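Local coordinates for Lactamase_B domain-containing protein (Bacillus lehensis G1, PDB 7EV5), which is a zinc-dependent hydrolase of the metallo-beta-lactamase fold that combines B3 beta-lactamase and glyoxalase II activities, at residues Glu23-Asp28 and Leu116-Phe121; Phe123-Thr128 and Val136-Gln141; Val145-Asp150 and Ile186-His191; Asp150-Gln155 and Gly198-His203. All coordinates share one frame; numbering follows the deposited sequence.

Contacts 1, 2 and 3 are buried, contact 3 being the most central, while contact 4 is partly exposed. Contact 1 brings the two beta-sheets face to face through apolar side chains, with water bridges at the I118-F121 turn. Contacts 2 and 3 are both strand pairs of one sheet, antiparallel and parallel respectively, held mainly by backbone hydrogen bonds; strand 136-140 of contact 2 lies beside strand 145-149 of contact 3. F27 of contact 1 packs on F147 of contact 3. Contact 3 ends in zinc coordination, and D150 carries the chain on into contact 4, a meeting of loop and helix in which a glutamate carboxylate holds a backbone N-H.

Contact 1. Residues Glu23-Asp28 and Leu116-Phe121; sequences EAVIFD and LTIGTF
E23 and V25 face the turn at I118-F121 without backbone hydrogen bonding between the segments: the nearest CA atoms, V25 with I118, are still 7.8 Å apart. Residues 23-27 form a strand, whereas 116-118 end a strand that reverses through a type II' turn from I118 to F121, closed by I118 N to F121 O (2.8 Å) and F121 N to I118 O. G119 sits in that turn with a positive phi of 62°, a value that favours glycine.

V25 does most of the apolar work. Its CG2, anti to the carbonyl carbon, lies over one face of the F121 ring, displaced toward the rim, and makes a CH-pi contact 3.9 Å from the ring centroid. The same methyl reaches I118 CG2 at 4.1 Å. This is the interior of the metallo-beta-lactamase sandwich: strand 23-27 belongs to one sheet and strand 115-118 to the other, and L17 and L48 of the first sheet also pack against F121 and I118. At the edge of the F121 ring, near its plane, E23 O approaches CZ to 3.6 Å.

At E23 and T120 the chemistry turns polar. The two side chains cross at about a right angle and meet through water: one donates to E23 OE1 and accepts from T120 N at 2.7 Å, while a second joins OE1 to T120 OG1. E23 OE1 is also hydrogen-bonded to N19 ND2.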
loop_
_atom_site.group_PDB
_atom_site.type_symbol
_atom_site.label_atom_id
_atom_site.label_comp_id
_atom_site.label_asym_id
_atom_site.label_seq_id
_atom_site.Cartn_x
_atom_site.Cartn_y
_atom_site.Cartn_z
ATOM N N GLU A 23 8.314 -17.326 -3.847
ATOM C CA GLU A 23 7.167 -16.624 -4.398
ATOM C C GLU A 23 6.982 -15.320 -3.642
ATOM O O GLU A 23 7.416 -15.179 -2.495
ATOM C CB GLU A 23 5.912 -17.472 -4.252
ATOM C CG GLU A 23 5.995 -18.793 -4.985
ATOM C CD GLU A 23 4.898 -19.750 -4.564
ATOM O OE1 GLU A 23 4.600 -19.836 -3.352
ATOM O OE2 GLU A 23 4.326 -20.413 -5.455
ATOM N N ALA A 24 6.331 -14.357 -4.291
ATOM C CA ALA A 24 6.310 -13.024 -3.711
ATOM C C ALA A 24 5.013 -12.288 -4.017
ATOM O O ALA A 24 4.355 -12.530 -5.033
ATOM C CB ALA A 24 7.485 -12.191 -4.220
ATOM N N VAL A 25 4.692 -11.346 -3.132
ATOM C CA VAL A 25 3.590 -10.401 -3.292
ATOM C C VAL A 25 4.187 -9.000 -3.237
ATOM O O VAL A 25 4.992 -8.702 -2.348
ATOM C CB VAL A 25 2.527 -10.596 -2.189
ATOM C CG1 VAL A 25 1.350 -9.640 -2.373
ATOM C CG2 VAL A 25 2.020 -12.029 -2.199
ATOM N N ILE A 26 3.806 -8.153 -4.194
ATOM C CA ILE A 26 4.338 -6.799 -4.325
ATOM C C ILE A 26 3.266 -5.821 -3.870
ATOM O O ILE A 26 2.120 -5.918 -4.317
ATOM C CB ILE A 26 4.735 -6.503 -5.781
ATOM C CG1 ILE A 26 5.810 -7.485 -6.274
ATOM C CG2 ILE A 26 5.194 -5.056 -5.904
ATOM C CD1 ILE A 26 6.095 -7.383 -7.777
ATOM N N PHE A 27 3.635 -4.876 -2.998
ATOM C CA PHE A 27 2.742 -3.802 -2.570
ATOM C C PHE A 27 3.266 -2.474 -3.079
ATOM O O PHE A 27 4.458 -2.184 -2.941
ATOM C CB PHE A 27 2.673 -3.726 -1.043
ATOM C CG PHE A 27 2.104 -4.950 -0.410
ATOM C CD1 PHE A 27 0.758 -5.034 -0.111
ATOM C CD2 PHE A 27 2.913 -6.037 -0.141
ATOM C CE1 PHE A 27 0.236 -6.177 0.463
ATOM C CE2 PHE A 27 2.395 -7.188 0.423
ATOM C CZ PHE A 27 1.058 -7.253 0.731
ATOM N N ASP A 28 2.375 -1.670 -3.649
ATOM C CA ASP A 28 2.642 -0.268 -3.948
ATOM C C ASP A 28 3.952 0.005 -4.692
ATOM O O ASP A 28 4.819 0.725 -4.183
ATOM C CB ASP A 28 2.583 0.572 -2.675
ATOM C CG ASP A 28 1.205 0.614 -2.046
ATOM O OD1 ASP A 28 0.274 -0.049 -2.543
ATOM O OD2 ASP A 28 1.046 1.322 -1.024
ATOM N N LEU A 116 -8.302 -12.206 1.722
ATOM C CA LEU A 116 -7.777 -12.315 0.367
ATOM C C LEU A 116 -6.624 -13.306 0.400
ATOM O O LEU A 116 -5.705 -13.162 1.215
ATOM C CB LEU A 116 -7.269 -10.952 -0.124
ATOM C CG LEU A 116 -6.546 -10.929 -1.464
ATOM C CD1 LEU A 116 -7.460 -11.441 -2.567
ATOM C CD2 LEU A 116 -6.074 -9.510 -1.762
ATOM N N THR A 117 -6.666 -14.305 -0.479
ATOM C CA THR A 117 -5.600 -15.293 -0.579
ATOM C C THR A 117 -4.907 -15.171 -1.931
ATOM O O THR A 117 -5.558 -15.244 -2.976
ATOM C CB THR A 117 -6.136 -16.704 -0.350
ATOM O OG1 THR A 117 -6.619 -16.800 0.995
ATOM C CG2 THR A 117 -5.037 -17.725 -0.553
ATOM N N ILE A 118 -3.592 -14.966 -1.898
ATOM C CA ILE A 118 -2.752 -14.877 -3.086
ATOM C C ILE A 118 -1.788 -16.053 -3.007
ATOM O O ILE A 118 -0.834 -16.024 -2.221
ATOM C CB ILE A 118 -1.980 -13.546 -3.149
ATOM C CG1 ILE A 118 -2.927 -12.329 -3.115
ATOM C CG2 ILE A 118 -1.073 -13.509 -4.392
ATOM C CD1 ILE A 118 -3.822 -12.189 -4.331
ATOM N N GLY A 119 -2.025 -17.081 -3.811
ATOM C CA GLY A 119 -1.215 -18.285 -3.677
ATOM C C GLY A 119 -1.414 -18.867 -2.289
ATOM O O GLY A 119 -2.544 -19.130 -1.866
ATOM N N THR A 120 -0.325 -19.057 -1.544
ATOM C CA THR A 120 -0.435 -19.494 -0.156
ATOM C C THR A 120 -0.330 -18.351 0.850
ATOM O O THR A 120 -0.271 -18.604 2.057
ATOM C CB THR A 120 0.579 -20.596 0.172
ATOM O OG1 THR A 120 1.893 -20.172 -0.197
ATOM C CG2 THR A 120 0.227 -21.892 -0.553
ATOM N N PHE A 121 -0.312 -17.100 0.392
ATOM C CA PHE A 121 -0.338 -15.953 1.295
ATOM C C PHE A 121 -1.787 -15.586 1.576
ATOM O O PHE A 121 -2.537 -15.265 0.647
ATOM C CB PHE A 121 0.338 -14.739 0.660
ATOM C CG PHE A 121 1.765 -14.961 0.242
ATOM C CD1 PHE A 121 2.811 -14.711 1.119
ATOM C CD2 PHE A 121 2.060 -15.387 -1.036
ATOM C CE1 PHE A 121 4.125 -14.890 0.721
ATOM C CE2 PHE A 121 3.379 -15.578 -1.440
ATOM C CZ PHE A 121 4.412 -15.325 -0.554
HETATM O O HOH W 1 1.959 -18.783 -2.936
HETATM O O HOH W 2 3.553 -21.772 -1.634
#

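Contact 2. Residues Phe123-Thr128 and Val136-Gln141; sequences FSVFHT and VSYYYQ
F126 and Y139 lie side by side, pointing the same way, and Y139 CB comes to the edge of the F126 ring, in its plane, 3.9 Å from CE2. S137 O is also near that edge. The Y139 ring has S124 CB near its own plane, 4.0 Å from CD2, and over one face, toward the rim, the CA of Q141. F123 and Y140 are turned differently: their planes are 43° apart and they meet obliquely, F123 CE1 touching Y140 CD1 at 3.8 Å, while Y139 O lies at the edge of the F123 ring.

Strands 121-127 and 136-140 form a beta hairpin, adjacent and antiparallel in the sheet that runs on to strand 145-149. S124 with Y139 and F126 with S137 are hydrogen-bonded pairs, the second closed by F126 N to S137 O (3.0 Å) and S137 N to F126 O. V125 with Y138 and H127 with V136 are the non-hydrogen-bonded pairs between and beyond them. On the face carrying V125 and Y138, those two side chains also run alongside each other, CG2 of V125 being 4.2 Å from Y138 CD1; the Y138 hydroxyl goes on to L52 O.

At the loop end of the hairpin, S137 OG donates to T128 OG1 at 2.9 Å. T128 OG1 stands between its backbone N and carbonyl carbon (chi1 52°), and it donates in turn to a water that gives a proton to V136 O. V136 lies about 7 Å, side chain to side chain, from the zinc ligand H54.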
loop_
_atom_site.group_PDB
_atom_site.type_symbol
_atom_site.label_atom_id
_atom_site.label_comp_id
_atom_site.label_asym_id
_atom_site.label_seq_id
_atom_site.Cartn_x
_atom_site.Cartn_y
_atom_site.Cartn_z
ATOM N N PHE A 123 -4.321 -12.914 3.634
ATOM C CA PHE A 123 -4.384 -11.603 4.251
ATOM C C PHE A 123 -5.783 -11.357 4.778
ATOM O O PHE A 123 -6.769 -11.805 4.182
ATOM C CB PHE A 123 -4.107 -10.512 3.210
ATOM C CG PHE A 123 -2.794 -10.664 2.514
ATOM C CD1 PHE A 123 -1.625 -10.204 3.102
ATOM C CD2 PHE A 123 -2.726 -11.255 1.270
ATOM C CE1 PHE A 123 -0.403 -10.347 2.452
ATOM C CE2 PHE A 123 -1.518 -11.397 0.614
ATOM C CZ PHE A 123 -0.357 -10.941 1.201
ATOM N N SER A 124 -5.855 -10.673 5.907
ATOM C CA SER A 124 -7.077 -10.006 6.319
ATOM C C SER A 124 -7.072 -8.614 5.704
ATOM O O SER A 124 -6.044 -7.930 5.685
ATOM C CB SER A 124 -7.141 -9.895 7.842
ATOM O OG SER A 124 -7.440 -11.144 8.434
ATOM N N VAL A 125 -8.214 -8.199 5.176
ATOM C CA VAL A 125 -8.322 -6.927 4.471
ATOM C C VAL A 125 -9.222 -5.994 5.262
ATOM O O VAL A 125 -10.361 -6.345 5.597
ATOM C CB VAL A 125 -8.860 -7.124 3.047
ATOM C CG1 VAL A 125 -9.036 -5.790 2.365
ATOM C CG2 VAL A 125 -7.935 -8.046 2.257
ATOM N N PHE A 126 -8.722 -4.801 5.546
ATOM C CA PHE A 126 -9.506 -3.770 6.200
ATOM C C PHE A 126 -9.650 -2.587 5.260
ATOM O O PHE A 126 -8.676 -2.160 4.636
ATOM C CB PHE A 126 -8.815 -3.306 7.475
ATOM C CG PHE A 126 -8.649 -4.390 8.505
ATOM C CD1 PHE A 126 -9.621 -4.605 9.465
ATOM C CD2 PHE A 126 -7.530 -5.195 8.504
ATOM C CE1 PHE A 126 -9.461 -5.598 10.421
ATOM C CE2 PHE A 126 -7.363 -6.197 9.453
ATOM C CZ PHE A 126 -8.337 -6.395 10.410
ATOM N N HIS A 127 -10.858 -2.049 5.172
ATOM C CA HIS A 127 -11.082 -0.823 4.419
ATOM C C HIS A 127 -10.802 0.334 5.374
ATOM O O HIS A 127 -11.495 0.491 6.385
ATOM C CB HIS A 127 -12.503 -0.792 3.846
ATOM C CG HIS A 127 -12.768 0.388 2.958
ATOM N ND1 HIS A 127 -13.989 1.026 2.917
ATOM C CD2 HIS A 127 -11.967 1.058 2.093
ATOM C CE1 HIS A 127 -13.932 2.032 2.060
ATOM N NE2 HIS A 127 -12.715 2.075 1.548
ATOM N N THR A 128 -9.752 1.116 5.092
ATOM C CA THR A 128 -9.221 2.106 6.032
ATOM C C THR A 128 -9.121 3.470 5.364
ATOM O O THR A 128 -8.017 4.010 5.176
ATOM C CB THR A 128 -7.860 1.680 6.589
ATOM O OG1 THR A 128 -6.974 1.344 5.515
ATOM C CG2 THR A 128 -8.002 0.466 7.492
ATOM N N VAL A 136 -6.964 0.702 1.564
ATOM C CA VAL A 136 -7.132 -0.562 2.259
ATOM C C VAL A 136 -5.817 -0.937 2.914
ATOM O O VAL A 136 -4.736 -0.475 2.535
ATOM C CB VAL A 136 -7.640 -1.718 1.371
ATOM C CG1 VAL A 136 -8.991 -1.377 0.749
ATOM C CG2 VAL A 136 -6.620 -2.061 0.314
ATOM N N SER A 137 -5.935 -1.743 3.965
ATOM C CA SER A 137 -4.788 -2.271 4.699
ATOM C C SER A 137 -4.815 -3.791 4.664
ATOM O O SER A 137 -5.861 -4.408 4.907
ATOM C CB SER A 137 -4.801 -1.783 6.144
ATOM O OG SER A 137 -4.729 -0.370 6.172
ATOM N N TYR A 138 -3.670 -4.389 4.364
ATOM C CA TYR A 138 -3.557 -5.835 4.206
ATOM C C TYR A 138 -2.782 -6.387 5.398
ATOM O O TYR A 138 -1.589 -6.105 5.554
ATOM C CB TYR A 138 -2.809 -6.168 2.920
ATOM C CG TYR A 138 -3.395 -5.588 1.640
ATOM C CD1 TYR A 138 -4.374 -6.272 0.936
ATOM C CD2 TYR A 138 -2.950 -4.370 1.128
ATOM C CE1 TYR A 138 -4.897 -5.776 -0.238
ATOM C CE2 TYR A 138 -3.457 -3.866 -0.062
ATOM C CZ TYR A 138 -4.438 -4.579 -0.734
ATOM O OH TYR A 138 -4.962 -4.103 -1.908
ATOM N N TYR A 139 -3.451 -7.170 6.237
ATOM C CA TYR A 139 -2.835 -7.746 7.427
ATOM C C TYR A 139 -2.397 -9.175 7.126
ATOM O O TYR A 139 -3.217 -10.020 6.754
ATOM C CB TYR A 139 -3.828 -7.720 8.586
ATOM C CG TYR A 139 -3.365 -8.404 9.851
ATOM C CD1 TYR A 139 -2.171 -8.056 10.458
ATOM C CD2 TYR A 139 -4.154 -9.368 10.463
ATOM C CE1 TYR A 139 -1.749 -8.680 11.631
ATOM C CE2 TYR A 139 -3.748 -9.989 11.629
ATOM C CZ TYR A 139 -2.546 -9.639 12.209
ATOM O OH TYR A 139 -2.149 -10.258 13.373
ATOM N N TYR A 140 -1.098 -9.434 7.275
ATOM C CA TYR A 140 -0.507 -10.756 7.072
ATOM C C TYR A 140 -0.207 -11.337 8.449
ATOM O O TYR A 140 0.812 -11.008 9.063
ATOM C CB TYR A 140 0.775 -10.592 6.267
ATOM C CG TYR A 140 1.456 -11.868 5.850
ATOM C CD1 TYR A 140 0.789 -12.824 5.093
ATOM C CD2 TYR A 140 2.788 -12.110 6.196
ATOM C CE1 TYR A 140 1.431 -13.986 4.684
ATOM C CE2 TYR A 140 3.433 -13.276 5.797
ATOM C CZ TYR A 140 2.743 -14.203 5.042
ATOM O OH TYR A 140 3.366 -15.364 4.633
ATOM N N GLN A 141 -1.089 -12.215 8.934
ATOM C CA GLN A 141 -0.954 -12.696 10.307
ATOM C C GLN A 141 0.299 -13.552 10.489
ATOM O O GLN A 141 0.956 -13.477 11.537
ATOM C CB GLN A 141 -2.220 -13.451 10.732
ATOM C CG GLN A 141 -2.187 -13.917 12.180
ATOM C CD GLN A 141 -3.565 -14.041 12.794
ATOM O OE1 GLN A 141 -4.580 -13.947 12.102
ATOM N NE2 GLN A 141 -3.610 -14.257 14.107
HETATM O O HOH W 3 -4.539 2.025 3.655
#

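Contact 3. Residues Val145-Asp150 and Ile186-His191; sequences VLFSGD and IVASGH. With ZN (zinc ion), chain C.
D150 and H191 follow two parallel strands and bring two ligands to one zinc ion, as in the metallo-beta-lactamase fold, where metal ligands gather beyond the strands. D150 OD2 and H191 NE2 each bind the zinc ion at 2.0 Å, with a water at the same distance; D58 and H59 complete the coordination. The carboxylate and the imidazole cross with their planes 56° apart, and D150 CG lies in the plane of the H191 ring, at its edge. D150 is also a ligand of the other zinc ion, alongside H54, H56 and H131.

Behind the metal the strands are joined by L146 N to I186 O and A188 N to L146 O, both 2.8 Å; S148 N to A188 O is a weak bond. A water spans G149 N and A188 O. Beyond it G190 N reaches G149 O with the donor 55° above the carbonyl plane. On the face carrying V145 and F147, A188 CB packs against V145 CG2 and, at 3.7 Å, F147 CD1.

Within the sheet, strand 145-149 lies between 136-140 and 186-189. F27 stacks on F147 from the other sheet, while V187 and S189 touch L152 and F153 of strand 152-153.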
loop_
_atom_site.group_PDB
_atom_site.type_symbol
_atom_site.label_atom_id
_atom_site.label_comp_id
_atom_site.label_asym_id
_atom_site.label_seq_id
_atom_site.Cartn_x
_atom_site.Cartn_y
_atom_site.Cartn_z
ATOM N N VAL A 145 2.601 -8.608 10.159
ATOM C CA VAL A 145 2.920 -7.362 9.479
ATOM C C VAL A 145 1.668 -6.844 8.786
ATOM O O VAL A 145 0.895 -7.621 8.215
ATOM C CB VAL A 145 4.106 -7.519 8.495
ATOM C CG1 VAL A 145 3.885 -8.670 7.544
ATOM C CG2 VAL A 145 4.361 -6.229 7.728
ATOM N N LEU A 146 1.474 -5.530 8.846
ATOM C CA LEU A 146 0.315 -4.854 8.280
ATOM C C LEU A 146 0.804 -3.892 7.207
ATOM O O LEU A 146 1.554 -2.954 7.500
ATOM C CB LEU A 146 -0.427 -4.081 9.374
ATOM C CG LEU A 146 -1.626 -3.240 8.918
ATOM C CD1 LEU A 146 -2.810 -4.118 8.568
ATOM C CD2 LEU A 146 -1.986 -2.242 10.025
ATOM N N PHE A 147 0.363 -4.104 5.970
ATOM C CA PHE A 147 0.693 -3.196 4.872
ATOM C C PHE A 147 -0.477 -2.229 4.764
ATOM O O PHE A 147 -1.472 -2.511 4.104
ATOM C CB PHE A 147 0.949 -3.988 3.596
ATOM C CG PHE A 147 2.030 -5.021 3.758
ATOM C CD1 PHE A 147 3.360 -4.661 3.636
ATOM C CD2 PHE A 147 1.717 -6.337 4.070
ATOM C CE1 PHE A 147 4.362 -5.584 3.793
ATOM C CE2 PHE A 147 2.724 -7.278 4.241
ATOM C CZ PHE A 147 4.049 -6.908 4.105
ATOM N N SER A 148 -0.352 -1.084 5.440
ATOM C CA SER A 148 -1.471 -0.167 5.650
ATOM C C SER A 148 -1.362 1.135 4.859
ATOM O O SER A 148 -2.117 2.073 5.126
ATOM C CB SER A 148 -1.645 0.125 7.143
ATOM O OG SER A 148 -0.394 0.378 7.774
ATOM N N GLY A 149 -0.444 1.223 3.905
ATOM C CA GLY A 149 -0.385 2.424 3.089
ATOM C C GLY A 149 -0.163 3.675 3.918
ATOM O O GLY A 149 0.713 3.728 4.788
ATOM N N ASP A 150 -0.960 4.710 3.643
ATOM C CA ASP A 150 -0.705 6.043 4.175
ATOM C C ASP A 150 -1.643 6.410 5.314
ATOM O O ASP A 150 -1.902 7.590 5.535
ATOM C CB ASP A 150 -0.747 7.090 3.060
ATOM C CG ASP A 150 0.413 6.962 2.081
ATOM O OD1 ASP A 150 1.229 6.031 2.226
ATOM O OD2 ASP A 150 0.475 7.787 1.142
ATOM N N ILE A 186 4.006 -5.283 12.871
ATOM C CA ILE A 186 4.762 -4.238 12.191
ATOM C C ILE A 186 3.817 -3.426 11.318
ATOM O O ILE A 186 3.001 -3.984 10.571
ATOM C CB ILE A 186 5.902 -4.855 11.370
ATOM C CG1 ILE A 186 6.996 -5.376 12.311
ATOM C CG2 ILE A 186 6.466 -3.852 10.377
ATOM C CD1 ILE A 186 8.045 -6.234 11.610
ATOM N N VAL A 187 3.897 -2.102 11.439
ATOM C CA VAL A 187 3.171 -1.192 10.558
ATOM C C VAL A 187 4.106 -0.869 9.399
ATOM O O VAL A 187 5.087 -0.129 9.553
ATOM C CB VAL A 187 2.699 0.061 11.297
ATOM C CG1 VAL A 187 2.027 1.037 10.331
ATOM C CG2 VAL A 187 1.733 -0.327 12.401
ATOM N N ALA A 188 3.834 -1.475 8.241
ATOM C CA ALA A 188 4.632 -1.275 7.030
ATOM C C ALA A 188 3.855 -0.267 6.191
ATOM O O ALA A 188 2.948 -0.620 5.435
ATOM C CB ALA A 188 4.854 -2.601 6.307
ATOM N N SER A 189 4.207 1.003 6.348
ATOM C CA SER A 189 3.459 2.123 5.804
ATOM C C SER A 189 4.112 2.666 4.541
ATOM O O SER A 189 5.197 2.252 4.129
ATOM C CB SER A 189 3.336 3.228 6.854
ATOM O OG SER A 189 4.588 3.865 7.035
ATOM N N GLY A 190 3.408 3.597 3.903
ATOM C CA GLY A 190 3.851 4.105 2.622
ATOM C C GLY A 190 5.017 5.066 2.687
ATOM O O GLY A 190 5.640 5.309 1.657
ATOM N N HIS A 191 5.306 5.643 3.851
ATOM C CA HIS A 191 6.336 6.675 3.918
ATOM C C HIS A 191 7.071 6.571 5.243
ATOM O O HIS A 191 6.432 6.494 6.292
ATOM C CB HIS A 191 5.696 8.068 3.764
ATOM C CG HIS A 191 4.959 8.240 2.466
ATOM N ND1 HIS A 191 5.576 8.670 1.313
ATOM C CD2 HIS A 191 3.667 7.998 2.130
ATOM C CE1 HIS A 191 4.701 8.697 0.325
ATOM N NE2 HIS A 191 3.533 8.287 0.792
HETATM ZN ZN ZN C . 1.885 7.946 -0.334
HETATM O O HOH W 4 1.779 -0.312 2.950
HETATM O O HOH W 5 0.409 9.031 -1.141
#

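Contact 4. Residues Asp150-Gln155 and Gly198-His203; sequences DVLFQQ and GQEMDH. With ZN (zinc ion), chain C.
E200 turns its carboxylate across the backbone of F153-Q155, a contact carried by a hydrogen bond from Q155 N to E200 OE1 at 2.9 Å, with an N-H...O angle of 168°. The donor stands above the carboxylate plane, 37° out of it. Bending of the E200 chain at chi2 (-46°) sets CD beside this turn of the backbone.

The neighbouring approaches are less favourable. F153 O comes within 3.3 Å of E200 OE1, two acceptors side by side, whereas N204 ND2 also bonds OE1 and T195 OG1 bonds OE2. The carboxylate is thus held at both oxygens, which would be expected to favour its charged form. E200 OE2 lies 3.5 Å from Q154 CA. L152 CD2 meets E200 CB at 4.3 Å, and L152 also touches V187 and I178.

F153 faces away from the helix, and the edge of its ring meets the CG of D150, in plane. Helix 197-203 thus holds, through a buried glutamate, the chain just after the zinc ligand D150, with F153 between this contact and the metal site of the metallo-beta-lactamase fold.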
loop_
_atom_site.group_PDB
_atom_site.type_symbol
_atom_site.label_atom_id
_atom_site.label_comp_id
_atom_site.label_asym_id
_atom_site.label_seq_id
_atom_site.Cartn_x
_atom_site.Cartn_y
_atom_site.Cartn_z
ATOM N N ASP A 150 -0.960 4.710 3.643
ATOM C CA ASP A 150 -0.705 6.043 4.175
ATOM C C ASP A 150 -1.643 6.410 5.314
ATOM O O ASP A 150 -1.902 7.590 5.535
ATOM C CB ASP A 150 -0.747 7.090 3.060
ATOM C CG ASP A 150 0.413 6.962 2.081
ATOM O OD1 ASP A 150 1.229 6.031 2.226
ATOM O OD2 ASP A 150 0.475 7.787 1.142
ATOM N N VAL A 151 -2.123 5.426 6.068
ATOM C CA VAL A 151 -3.006 5.721 7.190
ATOM C C VAL A 151 -2.208 6.138 8.421
ATOM O O VAL A 151 -2.497 7.162 9.057
ATOM C CB VAL A 151 -3.896 4.495 7.465
ATOM C CG1 VAL A 151 -4.679 4.682 8.743
ATOM C CG2 VAL A 151 -4.846 4.267 6.291
ATOM N N LEU A 152 -1.198 5.346 8.774
ATOM C CA LEU A 152 -0.473 5.474 10.033
ATOM C C LEU A 152 1.011 5.358 9.736
ATOM O O LEU A 152 1.446 4.379 9.123
ATOM C CB LEU A 152 -0.889 4.358 11.002
ATOM C CG LEU A 152 -0.158 4.268 12.341
ATOM C CD1 LEU A 152 -0.372 5.533 13.172
ATOM C CD2 LEU A 152 -0.573 3.028 13.110
ATOM N N PHE A 153 1.790 6.345 10.169
ATOM C CA PHE A 153 3.232 6.313 9.992
ATOM C C PHE A 153 3.889 6.278 11.359
ATOM O O PHE A 153 3.238 6.434 12.395
ATOM C CB PHE A 153 3.722 7.571 9.268
ATOM C CG PHE A 153 3.031 7.839 7.958
ATOM C CD1 PHE A 153 3.130 6.941 6.900
ATOM C CD2 PHE A 153 2.308 9.010 7.766
ATOM C CE1 PHE A 153 2.504 7.207 5.677
ATOM C CE2 PHE A 153 1.683 9.279 6.550
ATOM C CZ PHE A 153 1.776 8.372 5.501
ATOM N N GLN A 154 5.201 6.071 11.361
ATOM C CA GLN A 154 5.974 6.258 12.579
ATOM C C GLN A 154 5.941 7.736 12.943
ATOM O O GLN A 154 6.446 8.577 12.197
ATOM C CB GLN A 154 7.408 5.800 12.344
ATOM C CG GLN A 154 8.258 5.810 13.599
ATOM C CD GLN A 154 9.720 5.612 13.285
ATOM O OE1 GLN A 154 10.349 6.457 12.641
ATOM N NE2 GLN A 154 10.268 4.479 13.712
ATOM N N GLN A 155 5.300 8.060 14.066
ATOM C CA GLN A 155 5.217 9.412 14.628
ATOM C C GLN A 155 4.276 10.370 13.900
ATOM O O GLN A 155 4.234 11.555 14.253
ATOM C CB GLN A 155 6.593 10.074 14.812
ATOM C CG GLN A 155 7.427 9.482 15.930
ATOM C CD GLN A 155 6.819 9.752 17.289
ATOM O OE1 GLN A 155 6.403 8.829 17.989
ATOM N NE2 GLN A 155 6.756 11.021 17.666
ATOM N N GLY A 198 2.038 -1.245 18.800
ATOM C CA GLY A 198 2.245 -0.866 20.190
ATOM C C GLY A 198 3.047 0.411 20.338
ATOM O O GLY A 198 2.719 1.268 21.159
ATOM N N GLN A 199 4.103 0.563 19.533
ATOM C CA GLN A 199 4.917 1.769 19.627
ATOM C C GLN A 199 4.119 3.018 19.272
ATOM O O GLN A 199 4.294 4.069 19.897
ATOM C CB GLN A 199 6.155 1.641 18.740
ATOM C CG GLN A 199 7.203 0.697 19.305
ATOM C CD GLN A 199 7.549 1.000 20.749
ATOM O OE1 GLN A 199 7.936 2.123 21.084
ATOM N NE2 GLN A 199 7.410 -0.003 21.614
ATOM N N GLU A 200 3.243 2.932 18.268
ATOM C CA GLU A 200 2.476 4.115 17.891
ATOM C C GLU A 200 1.391 4.413 18.918
ATOM O O GLU A 200 1.120 5.579 19.225
ATOM C CB GLU A 200 1.896 3.962 16.484
ATOM C CG GLU A 200 2.965 3.914 15.389
ATOM C CD GLU A 200 4.020 4.990 15.548
ATOM O OE1 GLU A 200 3.654 6.179 15.618
ATOM O OE2 GLU A 200 5.223 4.647 15.590
ATOM N N MET A 201 0.767 3.365 19.457
ATOM C CA MET A 201 -0.216 3.549 20.521
ATOM C C MET A 201 0.385 4.313 21.694
ATOM O O MET A 201 -0.280 5.159 22.303
ATOM C CB MET A 201 -0.725 2.180 20.970
ATOM C CG MET A 201 -1.849 2.191 21.998
ATOM S SD MET A 201 -2.455 0.518 22.308
ATOM C CE MET A 201 -2.250 -0.214 20.685
ATOM N N ASP A 202 1.642 4.033 22.020
ATOM C CA ASP A 202 2.283 4.640 23.175
ATOM C C ASP A 202 2.951 5.977 22.882
ATOM O O ASP A 202 3.136 6.770 23.811
ATOM C CB ASP A 202 3.318 3.677 23.762
ATOM C CG ASP A 202 2.691 2.410 24.306
ATOM O OD1 ASP A 202 1.453 2.386 24.492
ATOM O OD2 ASP A 202 3.435 1.435 24.543
ATOM N N HIS A 203 3.319 6.257 21.630
ATOM C CA HIS A 203 4.169 7.415 21.375
ATOM C C HIS A 203 3.779 8.295 20.195
ATOM O O HIS A 203 4.388 9.358 20.040
ATOM C CB HIS A 203 5.639 6.989 21.222
ATOM C CG HIS A 203 6.097 6.008 22.258
ATOM N ND1 HIS A 203 6.017 6.261 23.611
ATOM C CD2 HIS A 203 6.639 4.774 22.137
ATOM C CE1 HIS A 203 6.488 5.224 24.279
ATOM N NE2 HIS A 203 6.874 4.307 23.408
HETATM ZN ZN ZN C . 1.885 7.946 -0.334
HETATM O O HOH W 5 0.409 9.031 -1.141
#